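Local coordinates for protein glycosyl hydrolase family 88 (Pedobacter heparinus, PDB 3WIW) that probably hydrolyses unsaturated glucuronyl residues from the ends of heparin-derived oligosaccharides, at residues L43-G53 / N93-A104; P56-V65 / G350-K358. All blocks are in the same frame, centred on the assembly; numbering follows the deposited sequence.

Contact 1. Residues L43-G53 / N93-A104; sequences LTRAAQTYTPG and NLAAEAKRFTLA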
loop_
_atom_site.group_PDB
_atom_site.type_symbol
_atom_site.label_atom_id
_atom_site.label_comp_id
_atom_site.label_asym_id
_atom_site.label_seq_id
_atom_site.Cartn_x
_atom_site.Cartn_y
_atom_site.Cartn_z
ATOM N N LEU A 43 -8.752 14.817 7.840
ATOM C CA LEU A 43 -9.621 14.254 6.824
ATOM C C LEU A 43 -10.870 15.099 6.646
ATOM O O LEU A 43 -11.346 15.275 5.524
ATOM C CB LEU A 43 -10.015 12.825 7.194
ATOM C CG LEU A 43 -8.885 11.807 7.077
ATOM C CD1 LEU A 43 -9.349 10.452 7.617
ATOM C CD2 LEU A 43 -8.354 11.690 5.631
ATOM N N THR A 44 -11.414 15.615 7.745
ATOM C CA THR A 44 -12.595 16.466 7.670
ATOM C C THR A 44 -12.302 17.705 6.824
ATOM O O THR A 44 -13.069 18.051 5.916
ATOM C CB THR A 44 -13.065 16.880 9.071
ATOM O OG1 THR A 44 -13.390 15.705 9.817
ATOM C CG2 THR A 44 -14.275 17.816 9.016
ATOM N N ARG A 45 -11.172 18.349 7.094
ATOM C CA ARG A 45 -10.790 19.535 6.346
ATOM C C ARG A 45 -10.442 19.188 4.893
ATOM O O ARG A 45 -10.798 19.932 3.976
ATOM C CB ARG A 45 -9.586 20.210 7.008
ATOM C CG ARG A 45 -9.805 20.713 8.433
ATOM C CD ARG A 45 -10.763 21.875 8.507
ATOM N NE ARG A 45 -10.424 23.035 7.671
ATOM C CZ ARG A 45 -9.563 24.008 7.980
ATOM N NH1 ARG A 45 -8.856 23.994 9.108
ATOM N NH2 ARG A 45 -9.391 25.016 7.132
ATOM N N ALA A 46 -9.721 18.086 4.677
ATOM C CA ALA A 46 -9.382 17.670 3.315
ATOM C C ALA A 46 -10.639 17.460 2.464
ATOM O O ALA A 46 -10.723 17.933 1.323
ATOM C CB ALA A 46 -8.549 16.407 3.342
ATOM N N ALA A 47 -11.619 16.753 3.016
ATOM C CA ALA A 47 -12.828 16.436 2.244
ATOM C C ALA A 47 -13.671 17.690 1.951
ATOM O O ALA A 47 -14.413 17.726 0.981
ATOM C CB ALA A 47 -13.643 15.377 2.962
ATOM N N GLN A 48 -13.554 18.713 2.802
ATOM C CA GLN A 48 -14.211 20.009 2.612
ATOM C C GLN A 48 -13.495 20.836 1.548
ATOM O O GLN A 48 -14.097 21.681 0.891
ATOM C CB GLN A 48 -14.206 20.796 3.929
ATOM C CG GLN A 48 -15.169 20.246 4.985
ATOM C CD GLN A 48 -14.927 20.789 6.384
ATOM O OE1 GLN A 48 -13.912 21.444 6.663
ATOM N NE2 GLN A 48 -15.856 20.500 7.280
ATOM N N THR A 49 -12.201 20.594 1.391
ATOM C CA THR A 49 -11.354 21.439 0.554
ATOM C C THR A 49 -11.168 20.911 -0.883
ATOM O O THR A 49 -11.309 21.667 -1.861
ATOM C CB THR A 49 -9.982 21.614 1.241
ATOM O OG1 THR A 49 -10.171 22.259 2.505
ATOM C CG2 THR A 49 -9.052 22.463 0.414
ATOM N N TYR A 50 -10.815 19.633 -1.016
ATOM C CA TYR A 50 -10.597 19.020 -2.321
ATOM C C TYR A 50 -11.912 18.631 -2.991
ATOM O O TYR A 50 -12.972 18.578 -2.345
ATOM C CB TYR A 50 -9.617 17.821 -2.196
ATOM C CG TYR A 50 -8.335 18.256 -1.528
ATOM C CD1 TYR A 50 -7.502 19.168 -2.152
ATOM C CD2 TYR A 50 -7.989 17.812 -0.252
ATOM C CE1 TYR A 50 -6.359 19.632 -1.541
ATOM C CE2 TYR A 50 -6.826 18.282 0.388
ATOM C CZ TYR A 50 -6.025 19.194 -0.275
ATOM O OH TYR A 50 -4.891 19.690 0.328
ATOM N N THR A 51 -11.841 18.388 -4.291
ATOM C CA THR A 51 -13.013 18.072 -5.100
ATOM C C THR A 51 -12.982 16.597 -5.507
ATOM O O THR A 51 -11.966 16.104 -6.017
ATOM C CB THR A 51 -13.000 18.925 -6.369
ATOM O OG1 THR A 51 -12.935 20.316 -6.013
ATOM C CG2 THR A 51 -14.262 18.680 -7.183
ATOM N N PRO A 52 -14.109 15.884 -5.309
ATOM C CA PRO A 52 -14.155 14.478 -5.737
ATOM C C PRO A 52 -13.739 14.338 -7.201
ATOM O O PRO A 52 -14.145 15.134 -8.062
ATOM C CB PRO A 52 -15.624 14.083 -5.513
ATOM C CG PRO A 52 -16.029 14.965 -4.348
ATOM C CD PRO A 52 -15.335 16.294 -4.589
ATOM N N GLY A 53 -12.881 13.352 -7.461
ATOM C CA GLY A 53 -12.344 13.129 -8.795
ATOM C C GLY A 53 -11.000 13.807 -9.041
ATOM O O GLY A 53 -10.379 13.594 -10.087
ATOM N N ASN A 93 -19.981 11.932 9.180
ATOM C CA ASN A 93 -19.588 12.842 8.118
ATOM C C ASN A 93 -18.475 12.248 7.242
ATOM O O ASN A 93 -18.459 12.439 6.013
ATOM C CB ASN A 93 -19.147 14.188 8.676
ATOM C CG ASN A 93 -18.650 15.109 7.592
ATOM O OD1 ASN A 93 -19.415 15.528 6.720
ATOM N ND2 ASN A 93 -17.362 15.401 7.613
ATOM N N LEU A 94 -17.537 11.536 7.866
ATOM C CA LEU A 94 -16.468 10.899 7.111
ATOM C C LEU A 94 -16.999 9.790 6.199
ATOM O O LEU A 94 -16.478 9.602 5.114
ATOM C CB LEU A 94 -15.354 10.387 8.027
ATOM C CG LEU A 94 -14.502 11.462 8.715
ATOM C CD1 LEU A 94 -13.349 10.795 9.434
ATOM C CD2 LEU A 94 -14.009 12.512 7.708
ATOM N N ALA A 95 -18.045 9.084 6.614
ATOM C CA ALA A 95 -18.662 8.085 5.733
ATOM C C ALA A 95 -19.330 8.752 4.522
ATOM O O ALA A 95 -19.256 8.250 3.398
ATOM C CB ALA A 95 -19.655 7.235 6.500
ATOM N N ALA A 96 -19.980 9.885 4.758
ATOM C CA ALA A 96 -20.618 10.629 3.675
ATOM C C ALA A 96 -19.564 11.145 2.693
ATOM O O ALA A 96 -19.745 11.070 1.476
ATOM C CB ALA A 96 -21.478 11.770 4.218
ATOM N N GLU A 97 -18.467 11.687 3.222
ATOM C CA GLU A 97 -17.391 12.163 2.367
ATOM C C GLU A 97 -16.744 11.003 1.622
ATOM O O GLU A 97 -16.426 11.116 0.439
ATOM C CB GLU A 97 -16.347 12.928 3.187
ATOM C CG GLU A 97 -16.868 14.218 3.832
ATOM C CD GLU A 97 -16.960 15.386 2.864
ATOM O OE1 GLU A 97 -16.994 15.167 1.631
ATOM O OE2 GLU A 97 -16.999 16.535 3.350
ATOM N N ALA A 98 -16.545 9.878 2.304
ATOM C CA ALA A 98 -15.949 8.725 1.634
ATOM C C ALA A 98 -16.804 8.278 0.450
ATOM O O ALA A 98 -16.265 7.979 -0.599
ATOM C CB ALA A 98 -15.718 7.575 2.602
ATOM N N LYS A 99 -18.123 8.299 0.599
ATOM C CA LYS A 99 -19.028 7.949 -0.500
ATOM C C LYS A 99 -18.820 8.912 -1.693
ATOM O O LYS A 99 -18.641 8.470 -2.831
ATOM C CB LYS A 99 -20.465 7.991 -0.008
ATOM C CG LYS A 99 -21.490 7.748 -1.091
ATOM C CD LYS A 99 -22.901 7.734 -0.533
ATOM C CE LYS A 99 -23.869 7.418 -1.642
ATOM N NZ LYS A 99 -25.283 7.449 -1.193
ATOM N N ARG A 100 -18.841 10.218 -1.423
ATOM C CA ARG A 100 -18.677 11.236 -2.471
ATOM C C ARG A 100 -17.361 11.056 -3.239
ATOM O O ARG A 100 -17.326 11.069 -4.479
ATOM C CB ARG A 100 -18.632 12.648 -1.852
ATOM C CG ARG A 100 -19.936 13.326 -1.564
ATOM C CD ARG A 100 -19.752 14.848 -1.727
ATOM N NE ARG A 100 -18.652 15.406 -0.941
ATOM C CZ ARG A 100 -17.920 16.453 -1.315
ATOM N NH1 ARG A 100 -16.954 16.902 -0.530
ATOM N NH2 ARG A 100 -18.145 17.053 -2.474
ATOM N N PHE A 101 -16.267 10.911 -2.498
ATOM C CA PHE A 101 -14.949 10.785 -3.129
ATOM C C PHE A 101 -14.755 9.417 -3.812
ATOM O O PHE A 101 -13.984 9.299 -4.760
ATOM C CB PHE A 101 -13.839 11.109 -2.114
ATOM C CG PHE A 101 -13.661 12.591 -1.875
ATOM C CD1 PHE A 101 -14.434 13.264 -0.938
ATOM C CD2 PHE A 101 -12.736 13.315 -2.616
ATOM C CE1 PHE A 101 -14.279 14.645 -0.743
ATOM C CE2 PHE A 101 -12.562 14.689 -2.412
ATOM C CZ PHE A 101 -13.335 15.348 -1.479
ATOM N N THR A 102 -15.449 8.390 -3.330
ATOM C CA THR A 102 -15.415 7.082 -3.986
ATOM C C THR A 102 -16.148 7.092 -5.330
ATOM O O THR A 102 -15.603 6.680 -6.355
ATOM C CB THR A 102 -15.973 5.969 -3.062
ATOM O OG1 THR A 102 -15.130 5.866 -1.913
ATOM C CG2 THR A 102 -15.979 4.622 -3.755
ATOM N N LEU A 103 -17.377 7.602 -5.330
ATOM C CA LEU A 103 -18.230 7.475 -6.521
ATOM C C LEU A 103 -17.713 8.308 -7.686
ATOM O O LEU A 103 -18.066 8.053 -8.838
ATOM C CB LEU A 103 -19.697 7.816 -6.228
ATOM C CG LEU A 103 -20.393 6.832 -5.290
ATOM C CD1 LEU A 103 -21.793 7.352 -4.881
ATOM C CD2 LEU A 103 -20.513 5.431 -5.929
ATOM N N ALA A 104 -16.875 9.305 -7.388
ATOM C CA ALA A 104 -16.244 10.103 -8.437
ATOM C C ALA A 104 -15.226 9.293 -9.250
ATOM O O ALA A 104 -14.736 9.783 -10.266
ATOM C CB ALA A 104 -15.571 11.336 -7.853
HETATM O O HOH W 1 -15.781 16.929 5.755
HETATM O O HOH W 2 -16.012 14.813 10.169
HETATM O O HOH W 3 -18.198 18.737 6.792
HETATM O O HOH W 4 -15.491 19.103 -1.824
HETATM O O HOH W 5 -12.384 11.276 -5.695
#

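Contact 2. Residues P56-V65 / G350-K358; sequences PRSVNPDGTV and GENQFFILK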
loop_
_atom_site.group_PDB
_atom_site.type_symbol
_atom_site.label_atom_id
_atom_site.label_comp_id
_atom_site.label_asym_id
_atom_site.label_seq_id
_atom_site.Cartn_x
_atom_site.Cartn_y
_atom_site.Cartn_z
ATOM N N PRO A 56 -6.283 14.584 -3.410
ATOM C CA PRO A 56 -4.966 15.083 -2.987
ATOM C C PRO A 56 -3.929 13.967 -3.022
ATOM O O PRO A 56 -4.187 12.873 -2.512
ATOM C CB PRO A 56 -5.235 15.555 -1.558
ATOM C CG PRO A 56 -6.353 14.709 -1.083
ATOM C CD PRO A 56 -7.239 14.505 -2.288
ATOM N N ARG A 57 -2.774 14.246 -3.631
ATOM C CA ARG A 57 -1.709 13.259 -3.747
ATOM C C ARG A 57 -0.456 13.586 -2.929
ATOM O O ARG A 57 0.007 12.764 -2.158
ATOM C CB ARG A 57 -1.319 13.055 -5.214
ATOM C CG ARG A 57 -0.122 12.131 -5.400
ATOM C CD ARG A 57 0.134 11.796 -6.876
ATOM N NE ARG A 57 1.480 11.284 -7.070
ATOM C CZ ARG A 57 1.896 10.518 -8.071
ATOM N NH1 ARG A 57 1.021 10.053 -8.977
ATOM N NH2 ARG A 57 3.186 10.172 -8.138
ATOM N N SER A 58 0.115 14.768 -3.128
ATOM C CA SER A 58 1.355 15.127 -2.461
ATOM C C SER A 58 1.475 16.644 -2.450
ATOM O O SER A 58 0.611 17.348 -2.984
ATOM C CB SER A 58 2.572 14.485 -3.141
ATOM O OG SER A 58 2.673 14.884 -4.500
ATOM N N VAL A 59 2.541 17.157 -1.838
ATOM C CA VAL A 59 2.759 18.593 -1.787
ATOM C C VAL A 59 4.000 18.925 -2.614
ATOM O O VAL A 59 5.077 18.378 -2.387
ATOM C CB VAL A 59 2.895 19.069 -0.336
ATOM C CG1 VAL A 59 3.218 20.576 -0.283
ATOM C CG2 VAL A 59 1.611 18.783 0.436
ATOM N N ASN A 60 3.828 19.798 -3.600
ATOM C CA ASN A 60 4.914 20.231 -4.474
ATOM C C ASN A 60 5.944 21.068 -3.730
ATOM O O ASN A 60 5.624 21.639 -2.682
ATOM C CB ASN A 60 4.323 21.071 -5.598
ATOM C CG ASN A 60 3.419 20.262 -6.503
ATOM O OD1 ASN A 60 3.727 19.106 -6.838
ATOM N ND2 ASN A 60 2.282 20.840 -6.883
ATOM N N PRO A 61 7.182 21.156 -4.263
ATOM C CA PRO A 61 8.224 21.991 -3.653
ATOM C C PRO A 61 7.761 23.422 -3.375
ATOM O O PRO A 61 8.205 24.000 -2.388
ATOM C CB PRO A 61 9.337 21.978 -4.709
ATOM C CG PRO A 61 9.183 20.628 -5.365
ATOM C CD PRO A 61 7.704 20.356 -5.389
ATOM N N ASP A 62 6.870 23.969 -4.205
ATOM C CA ASP A 62 6.375 25.333 -3.982
ATOM C C ASP A 62 5.229 25.440 -2.972
ATOM O O ASP A 62 4.703 26.524 -2.744
ATOM C CB ASP A 62 6.010 26.038 -5.303
ATOM C CG ASP A 62 4.762 25.452 -5.987
ATOM O OD1 ASP A 62 4.117 24.512 -5.461
ATOM O OD2 ASP A 62 4.410 25.959 -7.079
ATOM N N GLY A 63 4.834 24.318 -2.384
ATOM C CA GLY A 63 3.811 24.312 -1.352
ATOM C C GLY A 63 2.407 24.002 -1.837
ATOM O O GLY A 63 1.525 23.742 -1.025
ATOM N N THR A 64 2.195 24.037 -3.151
ATOM C CA THR A 64 0.885 23.708 -3.729
ATOM C C THR A 64 0.628 22.193 -3.720
ATOM O O THR A 64 1.550 21.385 -3.564
ATOM C CB THR A 64 0.746 24.243 -5.170
ATOM O OG1 THR A 64 1.750 23.633 -5.994
ATOM C CG2 THR A 64 0.876 25.770 -5.224
ATOM N N VAL A 65 -0.623 21.800 -3.903
ATOM C CA VAL A 65 -0.975 20.389 -3.810
ATOM C C VAL A 65 -1.039 19.744 -5.192
ATOM O O VAL A 65 -1.695 20.267 -6.108
ATOM C CB VAL A 65 -2.316 20.203 -3.094
ATOM C CG1 VAL A 65 -2.676 18.730 -3.036
ATOM C CG2 VAL A 65 -2.253 20.787 -1.697
ATOM N N GLY A 350 -4.741 21.094 10.774
ATOM C CA GLY A 350 -4.836 22.251 9.916
ATOM C C GLY A 350 -3.625 22.525 9.052
ATOM O O GLY A 350 -3.696 23.355 8.134
ATOM N N GLU A 351 -2.525 21.826 9.321
ATOM C CA GLU A 351 -1.281 22.023 8.563
ATOM C C GLU A 351 -1.032 20.967 7.498
ATOM O O GLU A 351 -1.848 20.070 7.319
ATOM C CB GLU A 351 -0.102 22.092 9.536
ATOM C CG GLU A 351 -0.339 23.195 10.582
ATOM C CD GLU A 351 0.880 23.533 11.411
ATOM O OE1 GLU A 351 1.922 22.852 11.255
ATOM O OE2 GLU A 351 0.795 24.486 12.219
ATOM N N ASN A 352 0.081 21.073 6.779
ATOM C CA ASN A 352 0.501 20.002 5.868
ATOM C C ASN A 352 -0.503 19.766 4.723
ATOM O O ASN A 352 -0.608 18.655 4.204
ATOM C CB ASN A 352 0.705 18.705 6.685
ATOM C CG ASN A 352 1.619 17.685 6.019
ATOM O OD1 ASN A 352 2.596 18.039 5.364
ATOM N ND2 ASN A 352 1.308 16.402 6.207
ATOM N N GLN A 353 -1.238 20.812 4.330
ATOM C CA GLN A 353 -2.267 20.690 3.305
ATOM C C GLN A 353 -3.285 19.583 3.623
ATOM O O GLN A 353 -3.891 18.980 2.725
ATOM C CB GLN A 353 -1.640 20.539 1.910
ATOM C CG GLN A 353 -0.773 21.751 1.498
ATOM C CD GLN A 353 -1.610 22.975 1.078
ATOM O OE1 GLN A 353 -2.724 23.171 1.547
ATOM N NE2 GLN A 353 -1.078 23.768 0.154
ATOM N N PHE A 354 -3.493 19.365 4.922
ATOM C CA PHE A 354 -4.446 18.399 5.470
ATOM C C PHE A 354 -4.056 16.931 5.281
ATOM O O PHE A 354 -4.854 16.035 5.590
ATOM C CB PHE A 354 -5.877 18.650 4.971
ATOM C CG PHE A 354 -6.332 20.073 5.129
ATOM C CD1 PHE A 354 -6.194 20.741 6.346
ATOM C CD2 PHE A 354 -6.886 20.764 4.051
ATOM C CE1 PHE A 354 -6.613 22.061 6.472
ATOM C CE2 PHE A 354 -7.310 22.076 4.177
ATOM C CZ PHE A 354 -7.166 22.722 5.387
ATOM N N PHE A 355 -2.839 16.671 4.805
ATOM C CA PHE A 355 -2.316 15.319 4.869
ATOM C C PHE A 355 -1.983 14.958 6.311
ATOM O O PHE A 355 -1.656 15.824 7.122
ATOM C CB PHE A 355 -1.065 15.169 4.022
ATOM C CG PHE A 355 -1.313 15.252 2.547
ATOM C CD1 PHE A 355 -1.732 14.134 1.839
ATOM C CD2 PHE A 355 -1.127 16.442 1.855
ATOM C CE1 PHE A 355 -1.955 14.190 0.453
ATOM C CE2 PHE A 355 -1.338 16.513 0.483
ATOM C CZ PHE A 355 -1.757 15.387 -0.229
ATOM N N ILE A 356 -2.005 13.673 6.614
ATOM C CA ILE A 356 -1.828 13.207 7.987
ATOM C C ILE A 356 -0.338 13.066 8.364
ATOM O O ILE A 356 0.080 13.566 9.390
ATOM C CB ILE A 356 -2.579 11.886 8.198
ATOM C CG1 ILE A 356 -4.097 12.101 7.993
ATOM C CG2 ILE A 356 -2.293 11.317 9.577
ATOM C CD1 ILE A 356 -4.924 10.840 7.890
ATOM N N LEU A 357 0.458 12.391 7.534
ATOM C CA LEU A 357 1.886 12.196 7.779
ATOM C C LEU A 357 2.759 13.072 6.889
ATOM O O LEU A 357 2.328 13.563 5.836
ATOM C CB LEU A 357 2.272 10.746 7.525
ATOM C CG LEU A 357 1.685 9.691 8.455
ATOM C CD1 LEU A 357 2.268 8.323 8.097
ATOM C CD2 LEU A 357 1.954 10.021 9.906
ATOM N N LYS A 358 3.999 13.249 7.336
ATOM C CA LYS A 358 5.040 13.934 6.571
ATOM C C LYS A 358 6.131 12.950 6.136
ATOM O O LYS A 358 6.143 11.786 6.558
ATOM C CB LYS A 358 5.662 15.009 7.454
ATOM C CG LYS A 358 4.665 16.092 7.845
ATOM C CD LYS A 358 5.252 17.081 8.867
ATOM C CE LYS A 358 5.391 16.481 10.270
ATOM N NZ LYS A 358 6.176 17.391 11.173
#

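Contact 1. Residues L43-G53 / N93-A104
Helices 30-49 and 92-103 of the α6/α6 barrel meet where Ala47 packs against the side chain of Glu97, and the chain leaving the first helix then turns across the second. The Ala47 methyl CB lies 3.3 Å from Glu97 CD. A bend at chi2 (-79°) lays the carboxylate against that methyl and turns it to Arg100. There OE1 accepts from two nitrogens of the guanidinium, side-on; the shorter bond, from Arg100 NH1, is 2.8 Å and uses the syn lone pair of OE1. The other oxygen, OE2, takes a bond from a water that also links the carbonyl O of Thr44 to ND2 of Asn93. Were Glu97 an alanine, Arg100 would probably lose its carboxylate partner and be held less firmly under Pro52, and this water would lose one of its three partners. The helix axes approach to 10.3 Å at 39°, nearly enough in the same direction to suit two helices of one layer of the barrel, with helix 77-89 between them in the chain; its Phe78 meets the Phe101 ring edge-to-face. Beyond Tyr50, the first residue to leave helical angles, Pro52 covers the Phe101 ring in a CH-pi contact, its CG 3.8 Å from the ring centroid and 5° off the normal. The same CG lies over a face of the Arg100 guanidinium, 3.5 Å from NH2. At the ring's edge stands the carbonyl O of Ala47, 3.5 Å from Phe101 CE1. Another water joins the Tyr50 carbonyl to Arg100 NH1.

Contact 2. Residues P56-V65 / G350-K358
Phe355 carries most of the apolar packing, pressing its ring against the backbone and side chains of strand 55-59. Its far end, CZ, comes within 3.5 Å of the carbonyl C of Arg57 and equally near the N of Ser58, while Pro56 CB meets CZ at 3.7 Å. Further along the strand, Val59 runs past Phe355 in the opposite sense and puts its CG2 3.7 Å from CE2 of the ring. Val65, across the hairpin, extends the same patch: its CG2 lies 3.6 Å from CD of Gln353, so that methyl backs onto the bent chain of the glutamine.

The polar link is a single hydrogen bond, from Gln353 NE2 to the carbonyl O of Gly63, 2.9 Å long. It is nearly straight, with an N-H...O angle of 163°, and it lies in the carbonyl plane and close to the plane of the amide, which fixes how the amide is turned. A bend at chi2 (-76°) folds the glutamine back to reach that oxygen over Val65.

Local conformation shapes both segments. Asn352, Gln353 and Phe354 are three successive residues with left-handed angles, a tight bend, closed by a bond from Phe355 N to Asn352 O, that brings Gln353 and Phe355 to the hairpin. Within the hairpin turn, Asp62 OD1 accepts from Thr64 N, an Asx turn, and from Thr64 OG1.

Arg57 points away from this packing to Glu369 and Asp72, its side chain about 7 Å from a bound HEPES molecule. The strands 55-59 and 65-68 form a two-stranded antiparallel hairpin, closed by a type I turn with a G1 bulge at Gly63 and carrying a classic beta bulge where Arg57 and Ser58 face Arg66.

In the fold
The centres of contacts 1 and 2 lie about 16 Å apart, on the same side of the chain's centre. Their segments alternate along the sequence: helix 30-49 leads through residues 50-53 into strand 55-59, helix 92-103 follows, and the 350-358 loop arrives after most of the barrel helices. The two contacts touch directly. Tyr50 OH is probably hydrogen-bonded to the carbonyl O of Gln353, at 2.7 Å, and Phe354 packs on Arg45 and Thr49 of helix 30-49. A late loop is thus joined to both the first helix and the hairpin after it, bringing a late part of the chain back onto its first modelled helix, with the side chain of Arg57 about 9 Å from that of Asp116, the predicted nucleophile.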